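Local coordinates for hypothetical protein XCC0632 (Xanthomonas campestris pv. campestris, PDB 2IQI) that is of unknown function but probably acts as an auxiliary lipoprotein component of an ABC-type transport system, at residues Pro46-Arg51 against Gln58-Ala63; Ala63-Pro68 against Ala160-Ala165; Ser112-Ala115 against Leu119-Ala122; Leu126-Leu131 against Val174-Ile179; Arg142-Ala147 against Thr170-Gly175. One frame throughout, in Å; residues are numbered along the deposited sequence.

Interaction 1: residues Pro46-Arg51 against Gln58-Ala63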
# COMPACT_ATOMS: atom_id res chain seq x y z
N PRO A 46 2.39 12.15 8.88
CA PRO A 46 3.23 12.50 7.73
C PRO A 46 4.75 12.28 7.97
O PRO A 46 5.58 12.57 7.08
CB PRO A 46 2.87 13.97 7.46
CG PRO A 46 2.45 14.50 8.78
CD PRO A 46 1.78 13.34 9.50
N ARG A 47 5.11 11.78 9.15
CA ARG A 47 6.52 11.62 9.44
C ARG A 47 7.02 10.33 8.85
O ARG A 47 6.24 9.43 8.53
CB ARG A 47 6.79 11.65 10.92
CG ARG A 47 6.69 13.01 11.52
CD ARG A 47 6.71 12.79 12.98
NE ARG A 47 5.99 13.82 13.71
CZ ARG A 47 5.80 13.78 15.03
NH1 ARG A 47 6.28 12.75 15.74
NH2 ARG A 47 5.14 14.76 15.65
N ILE A 48 8.34 10.25 8.67
CA ILE A 48 8.94 9.13 7.98
C ILE A 48 9.67 8.29 8.98
O ILE A 48 10.66 8.72 9.56
CB ILE A 48 9.90 9.56 6.87
CG1 ILE A 48 9.21 10.55 5.94
CG2 ILE A 48 10.42 8.32 6.14
CD1 ILE A 48 9.99 10.99 4.75
N ASN A 49 9.18 7.08 9.19
CA ASN A 49 9.81 6.16 10.11
C ASN A 49 11.10 5.53 9.61
O ASN A 49 11.29 5.26 8.41
CB ASN A 49 8.84 5.08 10.49
CG ASN A 49 7.56 5.65 11.06
OD1 ASN A 49 7.54 6.79 11.50
ND2 ASN A 49 6.50 4.84 11.08
N VAL A 50 11.99 5.32 10.57
CA VAL A 50 13.26 4.69 10.32
C VAL A 50 13.58 3.80 11.52
O VAL A 50 13.37 4.19 12.66
CB VAL A 50 14.35 5.77 10.01
CG1 VAL A 50 14.41 6.83 11.10
CG2 VAL A 50 15.75 5.12 9.76
N ARG A 51 14.05 2.59 11.24
CA ARG A 51 14.47 1.64 12.27
C ARG A 51 15.99 1.48 12.16
O ARG A 51 16.47 0.62 11.41
CB ARG A 51 13.76 0.30 12.02
CG ARG A 51 14.04 -0.81 13.03
CD ARG A 51 13.19 -2.03 12.82
NE ARG A 51 11.77 -1.68 12.65
CZ ARG A 51 10.83 -1.84 13.58
NH1 ARG A 51 11.12 -2.34 14.77
NH2 ARG A 51 9.60 -1.51 13.29
N GLN A 58 12.85 5.57 15.03
CA GLN A 58 13.10 7.03 15.05
C GLN A 58 12.33 7.67 13.88
O GLN A 58 11.58 6.98 13.19
CB GLN A 58 14.59 7.29 14.93
CG GLN A 58 15.29 7.38 16.26
CD GLN A 58 16.73 6.88 16.23
OE1 GLN A 58 17.56 7.24 15.36
NE2 GLN A 58 17.05 6.06 17.22
N VAL A 59 12.47 8.98 13.66
CA VAL A 59 11.87 9.61 12.47
C VAL A 59 12.96 10.39 11.78
O VAL A 59 13.84 10.89 12.46
CB VAL A 59 10.65 10.54 12.77
CG1 VAL A 59 9.40 9.71 13.11
CG2 VAL A 59 10.96 11.57 13.88
N TYR A 60 12.99 10.48 10.46
CA TYR A 60 14.02 11.31 9.85
C TYR A 60 13.75 12.75 10.28
O TYR A 60 12.59 13.19 10.26
CB TYR A 60 14.04 11.19 8.33
CG TYR A 60 14.63 9.91 7.81
CD1 TYR A 60 16.00 9.66 7.89
CD2 TYR A 60 13.83 8.94 7.24
CE1 TYR A 60 16.55 8.47 7.41
CE2 TYR A 60 14.36 7.75 6.76
CZ TYR A 60 15.71 7.51 6.84
OH TYR A 60 16.21 6.33 6.37
N HIS A 61 14.77 13.47 10.71
CA HIS A 61 14.52 14.88 11.01
C HIS A 61 14.59 15.75 9.76
O HIS A 61 15.40 15.51 8.87
CB HIS A 61 15.36 15.37 12.20
CG HIS A 61 14.82 14.91 13.52
ND1 HIS A 61 15.26 13.75 14.15
CD2 HIS A 61 13.83 15.41 14.31
CE1 HIS A 61 14.59 13.58 15.28
NE2 HIS A 61 13.71 14.57 15.40
N GLY A 62 13.69 16.72 9.67
CA GLY A 62 13.68 17.62 8.51
C GLY A 62 13.26 16.99 7.19
O GLY A 62 13.58 17.50 6.10
N ALA A 63 12.54 15.88 7.30
CA ALA A 63 11.91 15.23 6.16
C ALA A 63 10.49 14.80 6.57
O ALA A 63 10.27 14.43 7.72
CB ALA A 63 12.72 14.05 5.72

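Interaction 2: residues Ala63-Pro68 against Ala160-Ala165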
# COMPACT_ATOMS: atom_id res chain seq x y z
N ALA A 63 12.54 15.88 7.30
CA ALA A 63 11.91 15.23 6.16
C ALA A 63 10.49 14.80 6.57
O ALA A 63 10.27 14.43 7.72
CB ALA A 63 12.72 14.05 5.72
N GLY A 64 9.54 14.87 5.64
CA GLY A 64 8.21 14.32 5.89
C GLY A 64 7.51 13.98 4.59
O GLY A 64 8.01 14.32 3.50
N TRP A 65 6.35 13.35 4.70
CA TRP A 65 5.48 12.98 3.57
C TRP A 65 4.37 14.04 3.28
O TRP A 65 3.76 14.54 4.22
CB TRP A 65 4.76 11.67 3.90
CG TRP A 65 5.56 10.42 4.09
CD1 TRP A 65 5.51 9.58 5.17
CD2 TRP A 65 6.50 9.83 3.18
NE1 TRP A 65 6.36 8.52 4.99
CE2 TRP A 65 6.98 8.65 3.77
CE3 TRP A 65 6.99 10.21 1.92
CZ2 TRP A 65 7.93 7.85 3.16
CZ3 TRP A 65 7.92 9.40 1.31
CH2 TRP A 65 8.38 8.23 1.93
N ALA A 66 4.09 14.34 2.01
CA ALA A 66 2.95 15.19 1.62
C ALA A 66 1.59 14.79 2.23
O ALA A 66 0.76 15.64 2.56
CB ALA A 66 2.83 15.22 0.11
N GLN A 67 1.36 13.49 2.35
CA GLN A 67 0.14 12.95 2.96
C GLN A 67 0.62 12.00 4.04
O GLN A 67 1.72 11.51 3.93
CB GLN A 67 -0.62 12.08 1.95
CG GLN A 67 -1.41 12.79 0.94
CD GLN A 67 -1.87 11.85 -0.15
OE1 GLN A 67 -1.06 11.25 -0.86
NE2 GLN A 67 -3.19 11.73 -0.31
N PRO A 68 -0.24 11.68 5.03
CA PRO A 68 0.09 10.54 5.89
C PRO A 68 0.15 9.26 5.08
O PRO A 68 -0.45 9.16 4.01
CB PRO A 68 -1.08 10.49 6.87
CG PRO A 68 -1.76 11.80 6.76
CD PRO A 68 -1.54 12.30 5.39
N ALA A 160 12.79 7.73 -2.74
CA ALA A 160 12.81 7.09 -4.05
C ALA A 160 12.56 5.60 -3.90
O ALA A 160 11.81 5.01 -4.69
CB ALA A 160 14.10 7.31 -4.72
N ALA A 161 13.16 5.00 -2.88
CA ALA A 161 12.90 3.57 -2.62
C ALA A 161 11.42 3.33 -2.19
O ALA A 161 10.83 2.31 -2.51
CB ALA A 161 13.89 3.02 -1.57
N PHE A 162 10.84 4.29 -1.48
CA PHE A 162 9.48 4.17 -1.03
C PHE A 162 8.51 4.24 -2.21
O PHE A 162 7.49 3.58 -2.20
CB PHE A 162 9.19 5.25 -0.02
CG PHE A 162 9.33 4.82 1.42
CD1 PHE A 162 8.46 3.86 1.98
CD2 PHE A 162 10.27 5.43 2.25
CE1 PHE A 162 8.56 3.48 3.33
CE2 PHE A 162 10.36 5.10 3.61
CZ PHE A 162 9.50 4.11 4.15
N GLU A 163 8.83 5.03 -3.22
CA GLU A 163 8.04 5.03 -4.43
C GLU A 163 8.04 3.62 -5.07
O GLU A 163 7.00 3.09 -5.50
CB GLU A 163 8.63 6.05 -5.40
CG GLU A 163 7.59 6.67 -6.29
CD GLU A 163 8.18 7.53 -7.36
OE1 GLU A 163 7.90 8.74 -7.39
OE2 GLU A 163 8.94 6.99 -8.19
N GLN A 164 9.22 3.00 -5.12
CA GLN A 164 9.35 1.67 -5.66
C GLN A 164 8.52 0.65 -4.82
O GLN A 164 7.80 -0.19 -5.42
CB GLN A 164 10.82 1.28 -5.72
CG GLN A 164 11.68 1.93 -6.81
CD GLN A 164 13.18 1.92 -6.43
OE1 GLN A 164 13.87 2.93 -6.55
NE2 GLN A 164 13.66 0.80 -5.91
N ALA A 165 8.59 0.73 -3.48
CA ALA A 165 7.85 -0.19 -2.61
C ALA A 165 6.34 0.04 -2.70
O ALA A 165 5.53 -0.92 -2.71
CB ALA A 165 8.30 -0.06 -1.18

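Interaction 3: residues Ser112-Ala115 against Leu119-Ala122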
# COMPACT_ATOMS: atom_id res chain seq x y z
N SER A 112 11.76 3.04 6.84
CA SER A 112 13.10 2.83 6.33
C SER A 112 13.83 1.88 7.26
O SER A 112 14.08 2.21 8.40
CB SER A 112 13.82 4.14 6.26
OG SER A 112 15.03 3.96 5.61
N ASP A 113 14.13 0.67 6.79
CA ASP A 113 14.63 -0.40 7.66
C ASP A 113 16.07 -0.74 7.33
O ASP A 113 16.37 -1.15 6.21
CB ASP A 113 13.74 -1.63 7.53
CG ASP A 113 14.15 -2.80 8.45
OD1 ASP A 113 14.87 -2.62 9.47
OD2 ASP A 113 13.70 -3.95 8.13
N TYR A 114 16.95 -0.52 8.30
CA TYR A 114 18.38 -0.74 8.08
C TYR A 114 18.70 -2.22 8.06
O TYR A 114 19.63 -2.63 7.37
CB TYR A 114 19.26 -0.00 9.09
CG TYR A 114 19.62 1.40 8.68
CD1 TYR A 114 20.85 1.67 8.05
CD2 TYR A 114 18.74 2.45 8.92
CE1 TYR A 114 21.18 2.99 7.68
CE2 TYR A 114 19.04 3.74 8.57
CZ TYR A 114 20.26 4.02 7.94
OH TYR A 114 20.52 5.32 7.60
N ALA A 115 17.92 -2.99 8.81
CA ALA A 115 18.04 -4.45 8.92
C ALA A 115 19.52 -4.94 9.11
O ALA A 115 20.01 -5.80 8.36
CB ALA A 115 17.31 -5.14 7.73
N LEU A 119 23.04 0.22 4.22
CA LEU A 119 21.94 1.01 3.61
C LEU A 119 20.55 0.39 3.88
O LEU A 119 20.37 -0.83 3.75
CB LEU A 119 22.15 1.16 2.11
CG LEU A 119 23.50 1.61 1.57
CD1 LEU A 119 23.59 1.24 0.11
CD2 LEU A 119 23.71 3.10 1.81
N PRO A 120 19.54 1.24 4.18
CA PRO A 120 18.27 0.73 4.63
C PRO A 120 17.35 0.38 3.46
O PRO A 120 17.60 0.80 2.30
CB PRO A 120 17.69 1.92 5.37
CG PRO A 120 18.15 3.11 4.56
CD PRO A 120 19.52 2.71 4.04
N ALA A 121 16.30 -0.38 3.76
CA ALA A 121 15.30 -0.76 2.76
C ALA A 121 13.97 -0.09 3.10
O ALA A 121 13.51 -0.17 4.24
CB ALA A 121 15.16 -2.26 2.69
N ALA A 122 13.36 0.57 2.12
CA ALA A 122 11.99 1.08 2.30
C ALA A 122 11.07 -0.12 2.35
O ALA A 122 11.03 -0.90 1.42
CB ALA A 122 11.60 2.00 1.19

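Interaction 4: residues Leu126-Leu131 against Val174-Ile179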
# COMPACT_ATOMS: atom_id res chain seq x y z
N LEU A 126 1.77 -5.00 5.06
CA LEU A 126 0.33 -4.77 5.26
C LEU A 126 -0.55 -6.04 5.05
O LEU A 126 -0.11 -7.01 4.38
CB LEU A 126 -0.16 -3.61 4.42
CG LEU A 126 -0.02 -3.75 2.89
CD1 LEU A 126 -1.18 -4.59 2.31
CD2 LEU A 126 0.19 -2.38 2.12
N ASN A 127 -1.77 -6.03 5.60
CA ASN A 127 -2.70 -7.14 5.43
C ASN A 127 -4.02 -6.66 4.82
O ASN A 127 -4.65 -5.73 5.34
CB ASN A 127 -2.96 -7.78 6.78
CG ASN A 127 -3.94 -8.93 6.71
OD1 ASN A 127 -5.14 -8.75 6.96
ND2 ASN A 127 -3.43 -10.14 6.40
N ALA A 128 -4.43 -7.28 3.72
CA ALA A 128 -5.70 -6.95 3.08
C ALA A 128 -6.71 -8.03 3.34
O ALA A 128 -6.43 -9.21 3.23
CB ALA A 128 -5.51 -6.80 1.58
N LYS A 129 -7.91 -7.61 3.69
CA LYS A 129 -9.02 -8.52 3.69
C LYS A 129 -9.91 -8.05 2.57
O LYS A 129 -10.08 -6.82 2.39
CB LYS A 129 -9.78 -8.38 4.99
CG LYS A 129 -9.03 -8.85 6.19
CD LYS A 129 -9.91 -8.76 7.38
CE LYS A 129 -9.35 -9.69 8.41
NZ LYS A 129 -7.97 -9.37 8.89
N LEU A 130 -10.47 -8.99 1.83
CA LEU A 130 -11.55 -8.71 0.93
C LEU A 130 -12.82 -9.31 1.54
O LEU A 130 -12.88 -10.50 1.84
CB LEU A 130 -11.26 -9.32 -0.43
CG LEU A 130 -12.30 -8.99 -1.49
CD1 LEU A 130 -12.29 -7.46 -1.78
CD2 LEU A 130 -12.09 -9.78 -2.75
N LEU A 131 -13.82 -8.48 1.75
CA LEU A 131 -15.10 -8.88 2.33
C LEU A 131 -16.20 -8.77 1.30
O LEU A 131 -16.15 -7.91 0.41
CB LEU A 131 -15.45 -7.99 3.51
CG LEU A 131 -14.54 -8.17 4.73
CD1 LEU A 131 -14.71 -7.02 5.72
CD2 LEU A 131 -14.87 -9.52 5.42
N VAL A 174 -3.89 -4.72 -6.09
CA VAL A 174 -4.85 -4.57 -7.12
C VAL A 174 -5.13 -5.91 -7.80
O VAL A 174 -6.29 -6.27 -8.03
CB VAL A 174 -4.39 -3.51 -8.08
CG1 VAL A 174 -5.12 -3.61 -9.40
CG2 VAL A 174 -4.62 -2.14 -7.47
N GLY A 175 -4.06 -6.66 -8.09
CA GLY A 175 -4.16 -7.85 -8.90
C GLY A 175 -4.78 -8.92 -8.06
O GLY A 175 -5.52 -9.75 -8.55
N TRP A 176 -4.52 -8.88 -6.77
CA TRP A 176 -5.04 -9.94 -5.90
C TRP A 176 -6.48 -9.67 -5.59
O TRP A 176 -7.22 -10.60 -5.33
CB TRP A 176 -4.22 -10.01 -4.64
CG TRP A 176 -4.73 -10.87 -3.62
CD1 TRP A 176 -4.48 -12.21 -3.47
CD2 TRP A 176 -5.55 -10.48 -2.52
NE1 TRP A 176 -5.13 -12.68 -2.35
CE2 TRP A 176 -5.81 -11.64 -1.76
CE3 TRP A 176 -6.14 -9.27 -2.12
CZ2 TRP A 176 -6.60 -11.61 -0.61
CZ3 TRP A 176 -6.94 -9.25 -0.97
CH2 TRP A 176 -7.15 -10.41 -0.23
N THR A 177 -6.86 -8.40 -5.60
CA THR A 177 -8.23 -8.00 -5.32
C THR A 177 -9.14 -8.37 -6.48
O THR A 177 -10.21 -8.92 -6.28
CB THR A 177 -8.34 -6.48 -5.08
OG1 THR A 177 -7.47 -6.15 -4.01
CG2 THR A 177 -9.78 -6.09 -4.68
N LEU A 178 -8.69 -8.06 -7.69
CA LEU A 178 -9.43 -8.42 -8.89
C LEU A 178 -9.55 -9.91 -9.04
O LEU A 178 -10.62 -10.39 -9.37
CB LEU A 178 -8.78 -7.86 -10.13
CG LEU A 178 -8.70 -6.35 -10.14
CD1 LEU A 178 -8.02 -6.01 -11.40
CD2 LEU A 178 -10.11 -5.69 -10.04
N ILE A 179 -8.46 -10.66 -8.85
CA ILE A 179 -8.50 -12.10 -9.08
C ILE A 179 -9.33 -12.78 -7.98
O ILE A 179 -10.25 -13.55 -8.29
CB ILE A 179 -7.09 -12.71 -9.25
CG1 ILE A 179 -6.55 -12.29 -10.61
CG2 ILE A 179 -7.07 -14.23 -9.08
CD1 ILE A 179 -5.10 -12.52 -10.78

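Interaction 5: residues Arg142-Ala147 against Thr170-Gly175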
# COMPACT_ATOMS: atom_id res chain seq x y z
N ARG A 142 -4.66 -11.73 3.03
CA ARG A 142 -3.29 -11.94 2.60
C ARG A 142 -2.36 -10.85 3.11
O ARG A 142 -2.65 -9.67 3.00
CB ARG A 142 -3.18 -12.01 1.08
CG ARG A 142 -1.76 -12.25 0.68
CD ARG A 142 -1.54 -12.43 -0.77
NE ARG A 142 -2.03 -13.72 -1.22
CZ ARG A 142 -1.88 -14.16 -2.47
NH1 ARG A 142 -1.23 -13.43 -3.38
NH2 ARG A 142 -2.37 -15.35 -2.80
N THR A 143 -1.22 -11.28 3.62
CA THR A 143 -0.15 -10.39 4.04
C THR A 143 0.78 -10.14 2.86
O THR A 143 1.15 -11.06 2.17
CB THR A 143 0.58 -10.98 5.22
OG1 THR A 143 -0.33 -10.98 6.32
CG2 THR A 143 1.81 -10.18 5.60
N PHE A 144 1.08 -8.87 2.61
CA PHE A 144 2.00 -8.45 1.55
C PHE A 144 3.16 -7.75 2.23
O PHE A 144 2.90 -6.84 3.01
CB PHE A 144 1.32 -7.45 0.59
CG PHE A 144 0.21 -8.06 -0.23
CD1 PHE A 144 0.47 -8.60 -1.48
CD2 PHE A 144 -1.10 -8.08 0.26
CE1 PHE A 144 -0.56 -9.15 -2.23
CE2 PHE A 144 -2.14 -8.62 -0.49
CZ PHE A 144 -1.87 -9.15 -1.75
N THR A 145 4.40 -8.14 1.93
CA THR A 145 5.59 -7.46 2.44
C THR A 145 6.46 -7.06 1.26
O THR A 145 6.86 -7.91 0.49
CB THR A 145 6.50 -8.37 3.36
OG1 THR A 145 5.71 -9.16 4.25
CG2 THR A 145 7.45 -7.55 4.18
N VAL A 146 6.83 -5.80 1.16
CA VAL A 146 7.76 -5.42 0.15
C VAL A 146 8.90 -4.63 0.78
O VAL A 146 8.65 -3.75 1.62
CB VAL A 146 7.06 -4.59 -0.91
CG1 VAL A 146 8.07 -3.96 -1.86
CG2 VAL A 146 6.11 -5.45 -1.69
N ALA A 147 10.14 -4.96 0.41
CA ALA A 147 11.33 -4.19 0.85
C ALA A 147 12.22 -3.84 -0.34
O ALA A 147 12.63 -4.71 -1.12
CB ALA A 147 12.12 -4.94 1.93
N THR A 170 1.17 -1.96 -4.23
CA THR A 170 -0.11 -1.56 -4.82
C THR A 170 -0.39 -2.50 -6.00
O THR A 170 -1.52 -2.92 -6.19
CB THR A 170 -0.09 -0.09 -5.31
OG1 THR A 170 0.20 0.79 -4.22
CG2 THR A 170 -1.40 0.34 -5.93
N THR A 171 0.64 -2.83 -6.78
CA THR A 171 0.46 -3.71 -7.95
C THR A 171 0.02 -5.10 -7.48
O THR A 171 -0.79 -5.79 -8.13
CB THR A 171 1.75 -3.80 -8.79
OG1 THR A 171 2.09 -2.51 -9.30
CG2 THR A 171 1.56 -4.68 -9.93
N GLU A 172 0.56 -5.53 -6.35
CA GLU A 172 0.23 -6.84 -5.84
C GLU A 172 -1.19 -6.82 -5.26
O GLU A 172 -1.89 -7.82 -5.29
CB GLU A 172 1.28 -7.31 -4.82
CG GLU A 172 2.61 -7.77 -5.44
CD GLU A 172 3.75 -8.09 -4.39
OE1 GLU A 172 3.47 -8.45 -3.19
OE2 GLU A 172 4.95 -7.99 -4.80
N LEU A 173 -1.61 -5.67 -4.74
CA LEU A 173 -2.91 -5.58 -4.10
C LEU A 173 -4.03 -5.60 -5.12
O LEU A 173 -4.97 -6.37 -5.02
CB LEU A 173 -3.02 -4.29 -3.30
CG LEU A 173 -2.54 -4.37 -1.88
CD1 LEU A 173 -2.34 -2.96 -1.26
CD2 LEU A 173 -3.64 -5.16 -1.20
N VAL A 174 -3.89 -4.72 -6.09
CA VAL A 174 -4.85 -4.57 -7.12
C VAL A 174 -5.13 -5.91 -7.80
O VAL A 174 -6.29 -6.27 -8.03
CB VAL A 174 -4.39 -3.51 -8.08
CG1 VAL A 174 -5.12 -3.61 -9.40
CG2 VAL A 174 -4.62 -2.14 -7.47
N GLY A 175 -4.06 -6.66 -8.09
CA GLY A 175 -4.16 -7.85 -8.90
C GLY A 175 -4.78 -8.92 -8.06
O GLY A 175 -5.52 -9.75 -8.55
O HOH W 1 4.18 -9.61 -0.83

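Interaction 1: residues Pro46-Arg51 against Gln58-Ala63
A chi1 of -75° directs the ring of Tyr-60 away from its own carbonyl carbon and across the side chain of Val-50, where chi1 of 53° sends CG2 to the far side from the backbone N. In this pose Val-50 CB sits over one face of the tyrosine ring, 4.1 Å from its centroid, as a CH-pi contact. Val-50 CG2 reaches further out and lies 3.6 Å from Tyr-60 OH, which is itself hydrogen-bonded to Ser-112. Ile-48 comes instead at the ring edge, with CG2 3.6 Å from Tyr-60 CD2. Beneath these side chains runs a beta hairpin of strands 49-51 and 58-59. Val-50 and Gln-58 form its hydrogen-bonded pair: Gln-58 N gives a nearly straight 2.8 Å bond (176°) to Val-50 O, and Val-50 N returns one of 3.1 Å to Gln-58 O. Asn-49 and Val-59 are the adjacent non-hydrogen-bonded pair. One residue beyond, Tyr-60 N donates to Ile-48 O at 3.1 Å, which ties the root of the aromatic side chain to the facing segment. On the sheet face shared by Asn-49 and Val-59, Val-59 CG1 touches both Asn-49 OD1 and Arg-47 CB, 3.9 Å from the latter.

Interaction 2: residues Ala63-Pro68 against Ala160-Ala165
The six-membered ring of Trp-65 presents its edge to one face of the Phe-162 ring, so the indole has Phe-162 CD2 near its own plane while the phenyl has Trp-65 CZ2 above it. Planes at 89° and centroids 5.0 Å apart make this a T-shaped (edge-to-face) aromatic pair. It joins strand 63-65, which pairs in parallel with strand 11-13, to the long helix 155-185, and it is buried inside the family's ABC-type transport auxiliary lipoprotein fold. With CG placed trans to the carbonyl carbon (chi1 -64°), Trp-65 carries its benzo end from the strand to the helix, bridging backbones whose nearest CA atoms, those of Trp-65 and Phe-162, are 10.7 Å apart. These two aromatics make the whole contact between the segments. Around them, Tyr-13, Pro-15 and Ile-48 pack on the tryptophan, while Phe-162 also meets the ring of Phe-110 at a shallow angle of about 10° and touches Ala-122 of the sheet. The indole edge is offset toward the CD2 rim of the phenyl: Trp-65 CH2 lies 3.4 Å from Phe-162 CD2 and 3.7 Å from Phe-162 CB, and Trp-65 CZ2 stands 3.7 Å from Phe-162 CE2.

Interaction 3: residues Ser112-Ala115 against Leu119-Ala122
Asp-113 O accepts the shortest polar bond across this contact, 2.6 Å from Ala-121 N, the donor being tilted 35° from the carbonyl plane. The exchange is reciprocal, since Asp-113 N donates to Ala-121 O at 2.8 Å. These two bonds define the hydrogen-bonded antiparallel pair at the head of a beta hairpin, with Ser-112 and Ala-122 as the non-hydrogen-bonded pair beside it. Beyond the strands Pro-120 takes up the side-chain contacts. Its CB stands over the centre of the Tyr-114 ring, 3.8 Å from the centroid and 13° off the normal, a CH-pi contact in which the pyrrolidine ring and the phenol lie side by side and point the same way. Pro-120 CD continues this overlap, passing 4.0 Å from Tyr-114 CE1. The proline is bordered as well by Ser-112: chi1 of -172° sets OG across from the backbone N and brings it 3.4 Å from Pro-120 CB, while the hydroxyl itself is hydrogen-bonded to Tyr-60. As the first strand ends, Asp-113 OD1 accepts from Ala-115 N at 3.1 Å, approached from above the carboxylate plane. This is an Asx turn, and it secures the chain where it leaves the strand. The hairpin lies within the mixed sheet: strand 112-113 is flanked by the parallel strand 49-51 and by strand 121-132, which pairs in turn with strand 137-149. Ser-112 and Ala-122 turn their side chains to helix 155-185, where they touch Val-158, Ala-161 and Phe-162.

Interaction 4: residues Leu126-Leu131 against Val174-Ile179
Trp-176 lays the outer rim of its indole on Ala-128, with CZ3 3.8 Å from Ala-128 CB and CH2 3.7 Å from Ala-128 O. This is helix-on-sheet packing: helix 174-179 runs in nearly the same direction as strand 126-131, the two axes inclined by 22° and 9.9 Å apart at closest approach. With chi1 at 171°, CG lies opposite the backbone N and the indole reaches across to the strand, where its tip meets two successive inward residues. Its CH2 thus also comes 4.3 Å from Leu-130 CB, and Leu-130 N lies near the plane of the indole at its edge. The same tryptophan meets the ring of Phe-144, on strand 137-149, edge to face, so it sits over two neighbouring strands. One residue along the helix Thr-177 adds a smaller apolar contact through its methyl group, since its hydroxyl is turned back to Leu-173 O within the helix. Phe-81 of helix 69-82 and Leu-103 of strand 101-110 close in on this threonine as well. The two branches of Leu-130 meet Thr-177 differently: CD1 lies 4.1 Å from the methyl CG2 of Thr-177, and CD2 lies 4.1 Å from the backbone O of Thr-177.

Interaction 5: residues Arg142-Ala147 against Thr170-Gly175
Glu-172 meets strand 142-147 along most of its length. Its CB rests against the phenyl of Phe-144, 3.7 Å from CD1 and equally far from CE1 of that ring. Chi1 of -75° and an extended chain beyond CG then carry the carboxylate past the ring in the opposite direction to the phenylalanine. OE1 ends in the ring plane at its edge, 3.5 Å from Phe-144 CD1, and carboxylate and ring are turned 43° from each other. The same OE1 accepts a 2.7 Å bond from a water that in turn accepts from Thr-145 N at 3.1 Å, so the helix is linked to the strand backbone through solvent. OE2 is held by Gln-168, one turn earlier, and lies 4.2 Å from Val-146 CG2. The Phe-144 ring is enclosed on both faces, with Leu-173 CG over one and Arg-142 CG over the other; Leu-173 CD2 comes 3.8 Å from Phe-144 CE2. Strand 137-149 leads directly into helix 155-185, which folds back nearly antiparallel to it, at 158° and with axes 9.6 Å apart for these segments, as is typical of a helix layered on a beta-sheet in an alpha/beta fold.

From the N terminus, interaction 1 closes the short hairpin 46-63, and its last residue, Ala-63, opens interaction 2, whose wide loop reaches helix 155-185. Interaction 3, the hairpin 112-122, is nested within that loop and joins interaction 1 in the sheet, where strands 49-51 and 112-113 are neighbours. Interactions 4 and 5 start on the paired strands 121-132 and 137-149 and share Val-174 and Gly-175; each crosses interaction 2, because its first segment lies inside that loop and its second beyond it. Interactions 2, 5 and 4 thus follow one another along helix 155-185, fastening it from the small parallel sheet to the far end of the mixed sheet.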